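Local coordinates for citrate synthase (Pyrobaculum aerophilum, PDB 2IBP), which probably catalyses the condensation of oxaloacetate with acetyl-CoA and water to give citrate and CoA, a step of the tricarboxylic acid cycle, at residues A[303-306]-A[307-311]; A[349-352]-A[353-357]; A[203-206]-A[207-211]; A[194-198]-A[199-203]; A[293-296]-A[297-301]. All coordinates share one frame; numbering follows the deposited sequence.

In the fold
Each contact is local, joining neighbouring turns or a cap; none closes a long loop, and none nests in or crosses another. From the N terminus, contact 4 comes first, where the loop after helix 183-192 enters helix 198-210. Contact 3 follows in the same helix, shares Gly203 with contact 4 and runs to the helix end. Contact 5 starts helix 297-313 and contact 1 continues it. Contact 2 spans helix 349-356. The three helices pack on one another. Phe305 of contact 1 meets Leu206 of contact 3 and Ala352 of contact 2. Phe353 of contact 2 meets Tyr207 of contact 3, and Ile301 of contact 5 meets Leu206 and Leu210.

Contact 1 of 5, residues A[303-306]-A[307-311]; sequences KEFS and RDYVA
Arg307 grips Glu304 one helical turn back in a salt bridge made with two nitrogens, side-on. NE of Arg307 reaches OE1 of Glu304 at 3.0 Å, and NH2 of Arg307 reaches OE2 of Glu304, also at 3.0 Å. The carboxylate and guanidinium planes are 26° apart, and both oxygens are met on their syn sides. A bend at chi3 (-52°) swings the guanidinium alongside the glutamate. Lys303 runs extended beside it, its CE 3.3 Å from Arg307 NH2. A water accepts from Lys303 NZ and from Arg307 NH2, while NZ also makes a salt bridge to Glu327. Cutting Arg307 back to an alanine is likely to leave the Glu304 carboxylate without this paired charge and freer to turn. Asp308 follows, its backbone N bonded to Glu304 O at 3.2 Å, an i to i+4 bond of helix 297-313. Glu304 and Asp308 belong to a magnesium site; the ion lies about 4 Å from the Asp308 side chain at the nearest atoms, too far for a direct bond. Asp308 OD2 also holds Arg202 in a salt bridge. Tyr309 lies alongside Phe305, with CD1 3.9 Å from Phe305 CZ. Both side chains touch helix 349-356, and Phe305 also touches helix 198-210. Val310 sets CG2 3.4 Å from the carbonyl O of Ser306, which accepts from Val310 N, while Ser306 OG bonds back to Phe302 O.

Contact 2 of 5, residues A[349-352]-A[353-357]; sequences SGIA and FYYMG
Ala352 and Met356 meet on the tightly packed side of helix 349-356. The methionine chain is extended beyond CG, with chi2 at 177°, and lies back along the helix until CE stands 4.0 Å from Ala352 CB. On the way its CG passes 3.1 Å from Ala352 O, the same oxygen that accepts from Met356 N. Phe353 turns one ring face to Ser349 O, which sits toward the rim, 3.7 Å from Phe353 CD2. The Ser349 side chain lies about 4 Å from that of Asp346, a predicted active-site residue, at the nearest atoms. Ile351 and Tyr355 run side by side, with Ile351 CG2 3.8 Å from Tyr355 CE2. The phenol oxygen of Tyr355 is bonded to Asp315 and to the backbone nitrogens of Gln317 and Leu319. With a leucine at Tyr355, Asp315 and the two backbone N-H groups would probably lose their shared partner. The looser part is the exposed end at Gly357, which closes the helix in a Schellman motif, its N 3.1 Å from Tyr354 O; its positive phi suits glycine. The Tyr354 ring turns away from residues 349-352, near an acetate ion probably from the crystallisation liquor. Around the helix, Ala352 and Tyr355 pack on helix 297-313, Ile351 and Tyr354 on helices 252-263 and 319-332, and Phe353 meets Tyr207 of helix 198-210.

Contact 3 of 5, residues A[203-206]-A[207-211]; sequences GIDL and YLILH
CG of Leu206 stands opposite its backbone N (chi1 -176°), while CG of Leu210 lies beside its own N (chi1 -67°). With these torsions the two side chains cross obliquely, with Leu206 CG 3.9 Å from Leu210 CD1. Two residues earlier, Ile204 CG2 touches Leu208 CD1 at 4.0 Å. Leu208 CG also sits 3.2 Å from Ile204 O. The i to i+4 backbone bonds are regular, as from Ile209 N to Asp205 O at 2.9 Å. The helix stops at His211. Here Tyr207 O accepts twice, from His211 N at 3.1 Å and from His211 ND1 at 2.9 Å. That second bond lies in the imidazole plane and fixes the ring rotation. It also places ND1 over the centre of the Tyr207 ring, 3.4 Å above its plane. Tyr207 lies about 6 Å from Asp346, a predicted active-site residue, between nearest side-chain atoms. This part of helix 198-210 is enclosed by other helices. Leu206 and Leu210 face helix 297-313, Ile204 faces helix 183-192, Ile209 faces helix 62-71, and Tyr207 packs on helix 363-382.

Contact 4 of 5, residues A[194-198]-A[199-203]; sequences REPDP and LASRG
Asp197 bonds to Leu199 through its side chain, with OD1 of Asp197 accepting from Leu199 N at 3.0 Å. The oxygen uses its anti lone pair. CG of Asp197 is turned opposite the backbone N (chi1 -174°), which carries the carboxylate forward to the first turn and sets OD1 3.5 Å from Leu199 CB. This capping bond makes Asp197 the N-cap of helix 198-210, with Pro198 as the first helical residue, where no amide hydrogen is needed. Backbone bonds take over from there. Asp197 O accepts from Ser201 N at 3.0 Å and, weakly, from Ala200 N. Pro198 O accepts from Arg202 N at 2.9 Å. Among the charged groups, OD2 of Asp197 has a salt bridge to Lys312 of helix 297-313. By packing, the Pro196 ring lies against the side chain of Ser201, which points back to the loop. A water also bridges these two residues, 2.7 Å from Ser201 OG and weakly bonded to Pro196 O. Pro196, Ala200 and Ser201 touch helix 183-192, while Leu199 packs on Phe305 and Phe313.

Contact 5 of 5, residues A[293-296]-A[297-301]; sequences KAYD and PRAKI
Asp296 and Arg298 face each other across the start of helix 297-313, where Asp296 is the N-cap. The capping bond runs from Arg298 N to Asp296 OD1 at 2.9 Å and comes from above the carboxylate plane. The same side chains also form a salt bridge. Arg298 bends at chi3 (-60°), which brings its guanidinium nearly coplanar with the carboxylate, the planes 27° apart. NE of Arg298 meets the syn lone pair of Asp296 OD1 at 3.0 Å, an almost straight bond. NH2 of Arg298 meets OD2 of Asp296 at 2.8 Å. OD1 is thus held by two donors, while OD2 also accepts from Val345 N. This fixes both the cap and the arginine, whose side chain lies about 4 Å from that of His289, a predicted active-site residue, at the nearest atoms. Asp296 O accepts from Lys300 N at 3.1 Å and weakly from Ala299 N. Tyr295, the residue before the cap, bonds through its OH to Glu327 and Trp348, and its side chain runs across that of Lys300. Tyr295 CE1 lies 3.6 Å from Ala299 CB, and Lys300 N sits at the ring edge, 3.5 Å from the same CE1.

Contact 1 of 5, residues A[303-306]-A[307-311]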
loop_
_atom_site.group_PDB
_atom_site.type_symbol
_atom_site.label_atom_id
_atom_site.label_comp_id
_atom_site.label_asym_id
_atom_site.label_seq_id
_atom_site.Cartn_x
_atom_site.Cartn_y
_atom_site.Cartn_z
ATOM N N LYS A 303 27.381 1.063 15.866
ATOM C CA LYS A 303 28.637 0.320 16.011
ATOM C C LYS A 303 29.124 0.399 17.465
ATOM O O LYS A 303 29.481 -0.599 18.077
ATOM C CB LYS A 303 29.710 0.939 15.132
ATOM C CG LYS A 303 31.080 0.344 15.364
ATOM C CD LYS A 303 32.143 1.119 14.633
ATOM C CE LYS A 303 33.502 0.483 14.867
ATOM N NZ LYS A 303 34.586 1.296 14.267
ATOM N N GLU A 304 29.113 1.608 18.017
ATOM C CA GLU A 304 29.570 1.813 19.387
ATOM C C GLU A 304 28.688 1.104 20.398
ATOM O O GLU A 304 29.171 0.586 21.387
ATOM C CB GLU A 304 29.752 3.290 19.706
ATOM C CG GLU A 304 30.901 3.884 18.919
ATOM C CD GLU A 304 32.196 3.085 19.107
ATOM O OE1 GLU A 304 32.504 2.698 20.259
ATOM O OE2 GLU A 304 32.885 2.819 18.107
ATOM N N PHE A 305 27.380 1.132 20.189
ATOM C CA PHE A 305 26.508 0.351 21.037
ATOM C C PHE A 305 26.870 -1.136 20.937
ATOM O O PHE A 305 26.923 -1.852 21.939
ATOM C CB PHE A 305 25.039 0.508 20.644
ATOM C CG PHE A 305 24.197 -0.545 21.237
ATOM C CD1 PHE A 305 23.942 -0.535 22.591
ATOM C CD2 PHE A 305 23.833 -1.658 20.502
ATOM C CE1 PHE A 305 23.294 -1.592 23.189
ATOM C CE2 PHE A 305 23.186 -2.713 21.111
ATOM C CZ PHE A 305 22.923 -2.674 22.441
ATOM N N SER A 306 27.063 -1.621 19.711
ATOM C CA SER A 306 27.371 -3.026 19.489
ATOM C C SER A 306 28.650 -3.421 20.219
ATOM O O SER A 306 28.736 -4.509 20.780
ATOM C CB SER A 306 27.470 -3.328 17.999
ATOM O OG SER A 306 26.257 -2.986 17.357
ATOM N N ARG A 307 29.619 -2.518 20.207
ATOM C CA ARG A 307 30.874 -2.742 20.912
ATOM C C ARG A 307 30.593 -2.957 22.398
ATOM O O ARG A 307 31.129 -3.878 23.011
ATOM C CB ARG A 307 31.791 -1.548 20.730
ATOM C CG ARG A 307 33.169 -1.767 21.304
ATOM C CD ARG A 307 33.995 -0.508 21.323
ATOM N NE ARG A 307 34.037 0.146 20.024
ATOM C CZ ARG A 307 34.793 -0.237 18.996
ATOM N NH1 ARG A 307 35.524 -1.343 19.049
ATOM N NH2 ARG A 307 34.762 0.469 17.875
ATOM N N ASP A 308 29.767 -2.082 22.973
ATOM C CA ASP A 308 29.365 -2.195 24.375
ATOM C C ASP A 308 28.646 -3.495 24.655
ATOM O O ASP A 308 28.877 -4.137 25.670
ATOM C CB ASP A 308 28.468 -1.041 24.790
ATOM C CG ASP A 308 29.188 0.284 24.802
ATOM O OD1 ASP A 308 30.439 0.283 24.797
ATOM O OD2 ASP A 308 28.498 1.326 24.810
ATOM N N TYR A 309 27.764 -3.893 23.746
ATOM C CA TYR A 309 26.995 -5.095 23.933
ATOM C C TYR A 309 27.895 -6.330 24.002
ATOM O O TYR A 309 27.766 -7.168 24.911
ATOM C CB TYR A 309 25.952 -5.240 22.811
ATOM C CG TYR A 309 25.025 -6.399 23.056
ATOM C CD1 TYR A 309 23.833 -6.227 23.752
ATOM C CD2 TYR A 309 25.397 -7.681 22.706
ATOM C CE1 TYR A 309 23.008 -7.293 24.020
ATOM C CE2 TYR A 309 24.574 -8.754 22.954
ATOM C CZ TYR A 309 23.384 -8.561 23.624
ATOM O OH TYR A 309 22.561 -9.626 23.889
ATOM N N VAL A 310 28.822 -6.449 23.058
ATOM C CA VAL A 310 29.681 -7.626 23.047
ATOM C C VAL A 310 30.737 -7.556 24.148
ATOM O O VAL A 310 31.208 -8.600 24.603
ATOM C CB VAL A 310 30.297 -7.905 21.662
ATOM C CG1 VAL A 310 29.190 -8.108 20.634
ATOM C CG2 VAL A 310 31.232 -6.799 21.254
ATOM N N ALA A 311 31.077 -6.356 24.606
ATOM C CA ALA A 311 32.022 -6.223 25.724
ATOM C C ALA A 311 31.369 -6.862 26.958
ATOM O O ALA A 311 32.036 -7.552 27.735
ATOM C CB ALA A 311 32.356 -4.780 25.981
HETATM O O HOH W 1 36.976 0.359 15.695
#

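Contact 2 of 5, residues A[349-352]-A[353-357]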
loop_
_atom_site.group_PDB
_atom_site.type_symbol
_atom_site.label_atom_id
_atom_site.label_comp_id
_atom_site.label_asym_id
_atom_site.label_seq_id
_atom_site.Cartn_x
_atom_site.Cartn_y
_atom_site.Cartn_z
ATOM N N SER A 349 23.814 -3.398 12.391
ATOM C CA SER A 349 22.600 -3.518 13.200
ATOM C C SER A 349 22.001 -4.885 13.481
ATOM O O SER A 349 21.259 -5.022 14.445
ATOM C CB SER A 349 21.513 -2.604 12.656
ATOM O OG SER A 349 20.996 -3.128 11.465
ATOM N N GLY A 350 22.356 -5.904 12.698
ATOM C CA GLY A 350 21.847 -7.247 12.941
ATOM C C GLY A 350 22.602 -8.008 14.008
ATOM O O GLY A 350 22.099 -8.989 14.556
ATOM N N ILE A 351 23.782 -7.514 14.366
ATOM C CA ILE A 351 24.643 -8.226 15.310
ATOM C C ILE A 351 24.044 -8.331 16.708
ATOM O O ILE A 351 23.873 -9.427 17.254
ATOM C CB ILE A 351 26.032 -7.598 15.353
ATOM C CG1 ILE A 351 26.711 -7.735 13.972
ATOM C CG2 ILE A 351 26.862 -8.238 16.476
ATOM C CD1 ILE A 351 28.031 -7.004 13.847
ATOM N N ALA A 352 23.643 -7.199 17.268
ATOM C CA ALA A 352 23.045 -7.199 18.586
ATOM C C ALA A 352 21.752 -8.001 18.590
ATOM O O ALA A 352 21.553 -8.835 19.472
ATOM C CB ALA A 352 22.806 -5.772 19.059
ATOM N N PHE A 353 20.903 -7.813 17.568
ATOM C CA PHE A 353 19.631 -8.543 17.511
ATOM C C PHE A 353 19.897 -10.039 17.541
ATOM O O PHE A 353 19.240 -10.792 18.248
ATOM C CB PHE A 353 18.836 -8.281 16.230
ATOM C CG PHE A 353 18.255 -6.896 16.097
ATOM C CD1 PHE A 353 17.971 -6.116 17.190
ATOM C CD2 PHE A 353 17.834 -6.463 14.848
ATOM C CE1 PHE A 353 17.399 -4.848 17.020
ATOM C CE2 PHE A 353 17.240 -5.226 14.677
ATOM C CZ PHE A 353 16.994 -4.442 15.766
ATOM N N TYR A 354 20.847 -10.467 16.715
ATOM C CA TYR A 354 21.193 -11.876 16.632
ATOM C C TYR A 354 21.577 -12.394 18.022
ATOM O O TYR A 354 21.093 -13.426 18.467
ATOM C CB TYR A 354 22.338 -12.084 15.632
ATOM C CG TYR A 354 22.815 -13.518 15.533
ATOM C CD1 TYR A 354 22.307 -14.382 14.577
ATOM C CD2 TYR A 354 23.819 -13.979 16.373
ATOM C CE1 TYR A 354 22.736 -15.685 14.506
ATOM C CE2 TYR A 354 24.283 -15.262 16.279
ATOM C CZ TYR A 354 23.738 -16.108 15.360
ATOM O OH TYR A 354 24.215 -17.400 15.305
ATOM N N TYR A 355 22.457 -11.668 18.699
ATOM C CA TYR A 355 22.925 -12.088 20.009
ATOM C C TYR A 355 21.838 -12.025 21.087
ATOM O O TYR A 355 21.867 -12.810 22.054
ATOM C CB TYR A 355 24.161 -11.299 20.417
ATOM C CG TYR A 355 25.434 -11.684 19.687
ATOM C CD1 TYR A 355 25.731 -13.012 19.448
ATOM C CD2 TYR A 355 26.419 -10.740 19.422
ATOM C CE1 TYR A 355 26.927 -13.392 18.839
ATOM C CE2 TYR A 355 27.648 -11.113 18.849
ATOM C CZ TYR A 355 27.887 -12.440 18.561
ATOM O OH TYR A 355 29.088 -12.820 18.007
ATOM N N MET A 356 20.889 -11.106 20.914
ATOM C CA MET A 356 19.748 -10.979 21.818
ATOM C C MET A 356 18.729 -12.109 21.655
ATOM O O MET A 356 17.788 -12.224 22.443
ATOM C CB MET A 356 19.037 -9.647 21.605
ATOM C CG MET A 356 19.840 -8.436 21.996
ATOM S SD MET A 356 18.858 -6.992 21.573
ATOM C CE MET A 356 20.009 -5.658 21.881
ATOM N N GLY A 357 18.891 -12.928 20.625
ATOM C CA GLY A 357 17.990 -14.052 20.392
ATOM C C GLY A 357 16.789 -13.681 19.549
ATOM O O GLY A 357 15.805 -14.410 19.496
#

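Contact 3 of 5, residues A[203-206]-A[207-211]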
loop_
_atom_site.group_PDB
_atom_site.type_symbol
_atom_site.label_atom_id
_atom_site.label_comp_id
_atom_site.label_asym_id
_atom_site.label_seq_id
_atom_site.Cartn_x
_atom_site.Cartn_y
_atom_site.Cartn_z
ATOM N N GLY A 203 19.920 -0.898 23.537
ATOM C CA GLY A 203 20.122 -1.254 22.151
ATOM C C GLY A 203 18.848 -1.133 21.345
ATOM O O GLY A 203 18.848 -0.564 20.266
ATOM N N ILE A 204 17.757 -1.650 21.898
ATOM C CA ILE A 204 16.467 -1.558 21.208
ATOM C C ILE A 204 16.049 -0.093 21.110
ATOM O O ILE A 204 15.677 0.389 20.038
ATOM C CB ILE A 204 15.377 -2.415 21.878
ATOM C CG1 ILE A 204 15.749 -3.903 21.787
ATOM C CG2 ILE A 204 14.001 -2.164 21.217
ATOM C CD1 ILE A 204 15.893 -4.439 20.362
ATOM N N ASP A 205 16.141 0.639 22.211
ATOM C CA ASP A 205 15.756 2.055 22.199
ATOM C C ASP A 205 16.578 2.819 21.156
ATOM O O ASP A 205 16.036 3.608 20.376
ATOM C CB ASP A 205 15.987 2.680 23.572
ATOM C CG ASP A 205 15.246 3.996 23.751
ATOM O OD1 ASP A 205 14.076 4.076 23.338
ATOM O OD2 ASP A 205 15.776 4.900 24.426
ATOM N N LEU A 206 17.889 2.585 21.149
ATOM C CA LEU A 206 18.772 3.249 20.205
ATOM C C LEU A 206 18.384 2.897 18.780
ATOM O O LEU A 206 18.266 3.766 17.923
ATOM C CB LEU A 206 20.226 2.858 20.460
ATOM C CG LEU A 206 21.253 3.559 19.587
ATOM C CD1 LEU A 206 21.163 5.086 19.745
ATOM C CD2 LEU A 206 22.657 3.028 19.967
ATOM N N TYR A 207 18.173 1.611 18.523
ATOM C CA TYR A 207 17.790 1.184 17.185
ATOM C C TYR A 207 16.508 1.901 16.751
ATOM O O TYR A 207 16.406 2.397 15.629
ATOM C CB TYR A 207 17.574 -0.321 17.147
ATOM C CG TYR A 207 17.176 -0.801 15.767
ATOM C CD1 TYR A 207 18.131 -1.243 14.857
ATOM C CD2 TYR A 207 15.858 -0.729 15.349
ATOM C CE1 TYR A 207 17.764 -1.630 13.587
ATOM C CE2 TYR A 207 15.498 -1.102 14.088
ATOM C CZ TYR A 207 16.449 -1.540 13.215
ATOM O OH TYR A 207 16.071 -1.899 11.950
ATOM N N LEU A 208 15.555 1.991 17.670
ATOM C CA LEU A 208 14.281 2.617 17.350
ATOM C C LEU A 208 14.489 4.090 17.024
ATOM O O LEU A 208 13.889 4.621 16.101
ATOM C CB LEU A 208 13.265 2.433 18.473
ATOM C CG LEU A 208 12.782 1.023 18.769
ATOM C CD1 LEU A 208 11.855 1.028 19.953
ATOM C CD2 LEU A 208 12.125 0.345 17.582
ATOM N N ILE A 209 15.307 4.774 17.813
ATOM C CA ILE A 209 15.597 6.165 17.506
ATOM C C ILE A 209 16.243 6.285 16.132
ATOM O O ILE A 209 15.848 7.091 15.302
ATOM C CB ILE A 209 16.591 6.754 18.534
ATOM C CG1 ILE A 209 15.903 6.857 19.897
ATOM C CG2 ILE A 209 17.135 8.104 18.050
ATOM C CD1 ILE A 209 16.832 7.244 21.034
ATOM N N LEU A 210 17.235 5.445 15.882
ATOM C CA LEU A 210 18.044 5.587 14.684
ATOM C C LEU A 210 17.321 5.321 13.393
ATOM O O LEU A 210 17.732 5.835 12.373
ATOM C CB LEU A 210 19.289 4.716 14.739
ATOM C CG LEU A 210 20.331 5.097 15.799
ATOM C CD1 LEU A 210 21.439 4.040 15.738
ATOM C CD2 LEU A 210 20.871 6.512 15.624
ATOM N N HIS A 211 16.254 4.533 13.433
ATOM C CA HIS A 211 15.546 4.184 12.205
ATOM C C HIS A 211 14.176 4.817 12.092
ATOM O O HIS A 211 13.418 4.486 11.183
ATOM C CB HIS A 211 15.457 2.659 12.107
ATOM C CG HIS A 211 16.806 2.008 11.994
ATOM N ND1 HIS A 211 17.637 1.838 13.081
ATOM C CD2 HIS A 211 17.493 1.550 10.916
ATOM C CE1 HIS A 211 18.790 1.327 12.675
ATOM N NE2 HIS A 211 18.720 1.123 11.367
#

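Contact 4 of 5, residues A[194-198]-A[199-203]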
loop_
_atom_site.group_PDB
_atom_site.type_symbol
_atom_site.label_atom_id
_atom_site.label_comp_id
_atom_site.label_asym_id
_atom_site.label_seq_id
_atom_site.Cartn_x
_atom_site.Cartn_y
_atom_site.Cartn_z
ATOM N N ARG A 194 10.844 -11.853 30.341
ATOM C CA ARG A 194 11.641 -11.425 31.481
ATOM C C ARG A 194 12.058 -9.977 31.243
ATOM O O ARG A 194 12.191 -9.548 30.100
ATOM C CB ARG A 194 12.865 -12.329 31.629
ATOM C CG ARG A 194 13.777 -12.339 30.429
ATOM C CD ARG A 194 14.956 -13.283 30.636
ATOM N NE ARG A 194 14.526 -14.673 30.768
ATOM C CZ ARG A 194 14.332 -15.506 29.746
ATOM N NH1 ARG A 194 14.519 -15.097 28.492
ATOM N NH2 ARG A 194 13.945 -16.756 29.981
ATOM N N GLU A 195 12.222 -9.198 32.309
ATOM C CA GLU A 195 12.674 -7.833 32.112
ATOM C C GLU A 195 14.079 -7.921 31.529
ATOM O O GLU A 195 14.895 -8.745 31.960
ATOM C CB GLU A 195 12.666 -7.014 33.401
ATOM C CG GLU A 195 13.145 -5.571 33.197
ATOM C CD GLU A 195 13.039 -4.723 34.453
ATOM O OE1 GLU A 195 12.635 -5.272 35.502
ATOM O OE2 GLU A 195 13.334 -3.508 34.380
ATOM N N PRO A 196 14.343 -7.125 30.492
ATOM C CA PRO A 196 15.626 -7.195 29.849
ATOM C C PRO A 196 16.723 -6.544 30.641
ATOM O O PRO A 196 16.464 -5.751 31.571
ATOM C CB PRO A 196 15.402 -6.418 28.552
ATOM C CG PRO A 196 14.314 -5.448 28.912
ATOM C CD PRO A 196 13.438 -6.174 29.825
ATOM N N ASP A 197 17.941 -6.926 30.279
ATOM C CA ASP A 197 19.151 -6.312 30.790
ATOM C C ASP A 197 19.131 -4.884 30.236
ATOM O O ASP A 197 18.716 -4.644 29.094
ATOM C CB ASP A 197 20.381 -7.060 30.269
ATOM C CG ASP A 197 21.672 -6.569 30.881
ATOM O OD1 ASP A 197 22.081 -5.424 30.596
ATOM O OD2 ASP A 197 22.330 -7.367 31.583
ATOM N N PRO A 198 19.503 -3.914 31.065
ATOM C CA PRO A 198 19.552 -2.514 30.652
ATOM C C PRO A 198 20.270 -2.267 29.327
ATOM O O PRO A 198 19.863 -1.398 28.555
ATOM C CB PRO A 198 20.338 -1.841 31.779
ATOM C CG PRO A 198 20.192 -2.737 32.950
ATOM C CD PRO A 198 19.843 -4.099 32.486
ATOM N N LEU A 199 21.368 -2.968 29.098
ATOM C CA LEU A 199 22.132 -2.800 27.880
ATOM C C LEU A 199 21.335 -3.275 26.646
ATOM O O LEU A 199 21.364 -2.623 25.603
ATOM C CB LEU A 199 23.453 -3.548 28.010
ATOM C CG LEU A 199 24.482 -3.406 26.899
ATOM C CD1 LEU A 199 24.726 -1.963 26.515
ATOM C CD2 LEU A 199 25.771 -4.098 27.375
ATOM N N ALA A 200 20.565 -4.350 26.795
ATOM C CA ALA A 200 19.742 -4.850 25.690
ATOM C C ALA A 200 18.626 -3.839 25.394
ATOM O O ALA A 200 18.377 -3.503 24.231
ATOM C CB ALA A 200 19.169 -6.229 26.009
ATOM N N SER A 201 17.999 -3.314 26.448
ATOM C CA SER A 201 16.942 -2.302 26.277
ATOM C C SER A 201 17.491 -1.063 25.597
ATOM O O SER A 201 16.820 -0.446 24.772
ATOM C CB SER A 201 16.346 -1.891 27.627
ATOM O OG SER A 201 15.726 -2.997 28.233
ATOM N N ARG A 202 18.667 -0.624 26.030
ATOM C CA ARG A 202 19.289 0.531 25.389
ATOM C C ARG A 202 19.485 0.302 23.896
ATOM O O ARG A 202 19.308 1.206 23.088
ATOM C CB ARG A 202 20.622 0.897 26.048
ATOM C CG ARG A 202 21.280 2.096 25.394
ATOM C CD ARG A 202 22.405 2.677 26.222
ATOM N NE ARG A 202 23.603 1.848 26.298
ATOM C CZ ARG A 202 24.666 1.960 25.500
ATOM N NH1 ARG A 202 24.673 2.786 24.452
ATOM N NH2 ARG A 202 25.723 1.199 25.722
ATOM N N GLY A 203 19.920 -0.898 23.537
ATOM C CA GLY A 203 20.122 -1.254 22.151
ATOM C C GLY A 203 18.848 -1.133 21.345
ATOM O O GLY A 203 18.848 -0.564 20.266
HETATM O O HOH W 2 15.939 -2.548 30.881
#

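Contact 5 of 5, residues A[293-296]-A[297-301]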
loop_
_atom_site.group_PDB
_atom_site.type_symbol
_atom_site.label_atom_id
_atom_site.label_comp_id
_atom_site.label_asym_id
_atom_site.label_seq_id
_atom_site.Cartn_x
_atom_site.Cartn_y
_atom_site.Cartn_z
ATOM N N LYS A 293 27.422 9.405 1.282
ATOM C CA LYS A 293 28.725 9.323 0.608
ATOM C C LYS A 293 29.759 9.622 1.687
ATOM O O LYS A 293 30.700 10.389 1.502
ATOM C CB LYS A 293 28.798 10.355 -0.529
ATOM C CG LYS A 293 27.645 10.267 -1.497
ATOM C CD LYS A 293 27.524 8.898 -2.145
ATOM C CE LYS A 293 26.224 8.780 -2.912
ATOM N NZ LYS A 293 26.064 7.459 -3.569
ATOM N N ALA A 294 29.474 9.069 2.860
ATOM C CA ALA A 294 30.237 9.243 4.064
ATOM C C ALA A 294 29.732 8.161 4.993
ATOM O O ALA A 294 28.748 7.483 4.688
ATOM C CB ALA A 294 29.957 10.612 4.677
ATOM N N TYR A 295 30.403 7.992 6.117
ATOM C CA TYR A 295 29.987 6.990 7.074
ATOM C C TYR A 295 28.563 7.366 7.509
ATOM O O TYR A 295 28.261 8.537 7.766
ATOM C CB TYR A 295 30.940 6.963 8.273
ATOM C CG TYR A 295 31.060 5.623 8.941
ATOM C CD1 TYR A 295 30.037 5.125 9.741
ATOM C CD2 TYR A 295 32.229 4.889 8.839
ATOM C CE1 TYR A 295 30.148 3.893 10.361
ATOM C CE2 TYR A 295 32.373 3.684 9.498
ATOM C CZ TYR A 295 31.316 3.171 10.228
ATOM O OH TYR A 295 31.450 1.973 10.862
ATOM N N ASP A 296 27.668 6.394 7.449
ATOM C CA ASP A 296 26.281 6.586 7.866
ATOM C C ASP A 296 26.348 6.956 9.349
ATOM O O ASP A 296 26.886 6.198 10.157
ATOM C CB ASP A 296 25.559 5.254 7.639
ATOM C CG ASP A 296 24.101 5.250 8.057
ATOM O OD1 ASP A 296 23.670 6.119 8.842
ATOM O OD2 ASP A 296 23.408 4.309 7.602
ATOM N N PRO A 297 25.756 8.099 9.731
ATOM C CA PRO A 297 25.844 8.489 11.134
ATOM C C PRO A 297 25.171 7.500 12.069
ATOM O O PRO A 297 25.575 7.359 13.235
ATOM C CB PRO A 297 25.124 9.843 11.174
ATOM C CG PRO A 297 24.243 9.849 9.974
ATOM C CD PRO A 297 24.947 9.035 8.936
ATOM N N ARG A 298 24.132 6.842 11.567
ATOM C CA ARG A 298 23.424 5.867 12.352
ATOM C C ARG A 298 24.335 4.674 12.579
ATOM O O ARG A 298 24.288 4.035 13.633
ATOM C CB ARG A 298 22.168 5.425 11.625
ATOM C CG ARG A 298 21.192 6.552 11.336
ATOM C CD ARG A 298 20.117 6.098 10.400
ATOM N NE ARG A 298 20.702 5.670 9.138
ATOM C CZ ARG A 298 20.025 5.056 8.182
ATOM N NH1 ARG A 298 18.726 4.829 8.323
ATOM N NH2 ARG A 298 20.660 4.638 7.104
ATOM N N ALA A 299 25.161 4.373 11.581
ATOM C CA ALA A 299 26.070 3.222 11.675
ATOM C C ALA A 299 27.155 3.459 12.716
ATOM O O ALA A 299 27.474 2.563 13.509
ATOM C CB ALA A 299 26.689 2.922 10.304
ATOM N N LYS A 300 27.676 4.679 12.743
ATOM C CA LYS A 300 28.740 5.054 13.682
ATOM C C LYS A 300 28.249 4.873 15.119
ATOM O O LYS A 300 28.917 4.276 15.966
ATOM C CB LYS A 300 29.175 6.492 13.434
ATOM C CG LYS A 300 30.368 6.920 14.266
ATOM C CD LYS A 300 30.991 8.215 13.750
ATOM C CE LYS A 300 31.635 8.030 12.369
ATOM N NZ LYS A 300 32.175 9.305 11.798
ATOM N N ILE A 301 27.034 5.344 15.359
ATOM C CA ILE A 301 26.435 5.254 16.666
ATOM C C ILE A 301 26.108 3.820 17.039
ATOM O O ILE A 301 26.379 3.378 18.159
ATOM C CB ILE A 301 25.138 6.088 16.726
ATOM C CG1 ILE A 301 25.442 7.565 16.458
ATOM C CG2 ILE A 301 24.438 5.923 18.063
ATOM C CD1 ILE A 301 24.212 8.415 16.193
#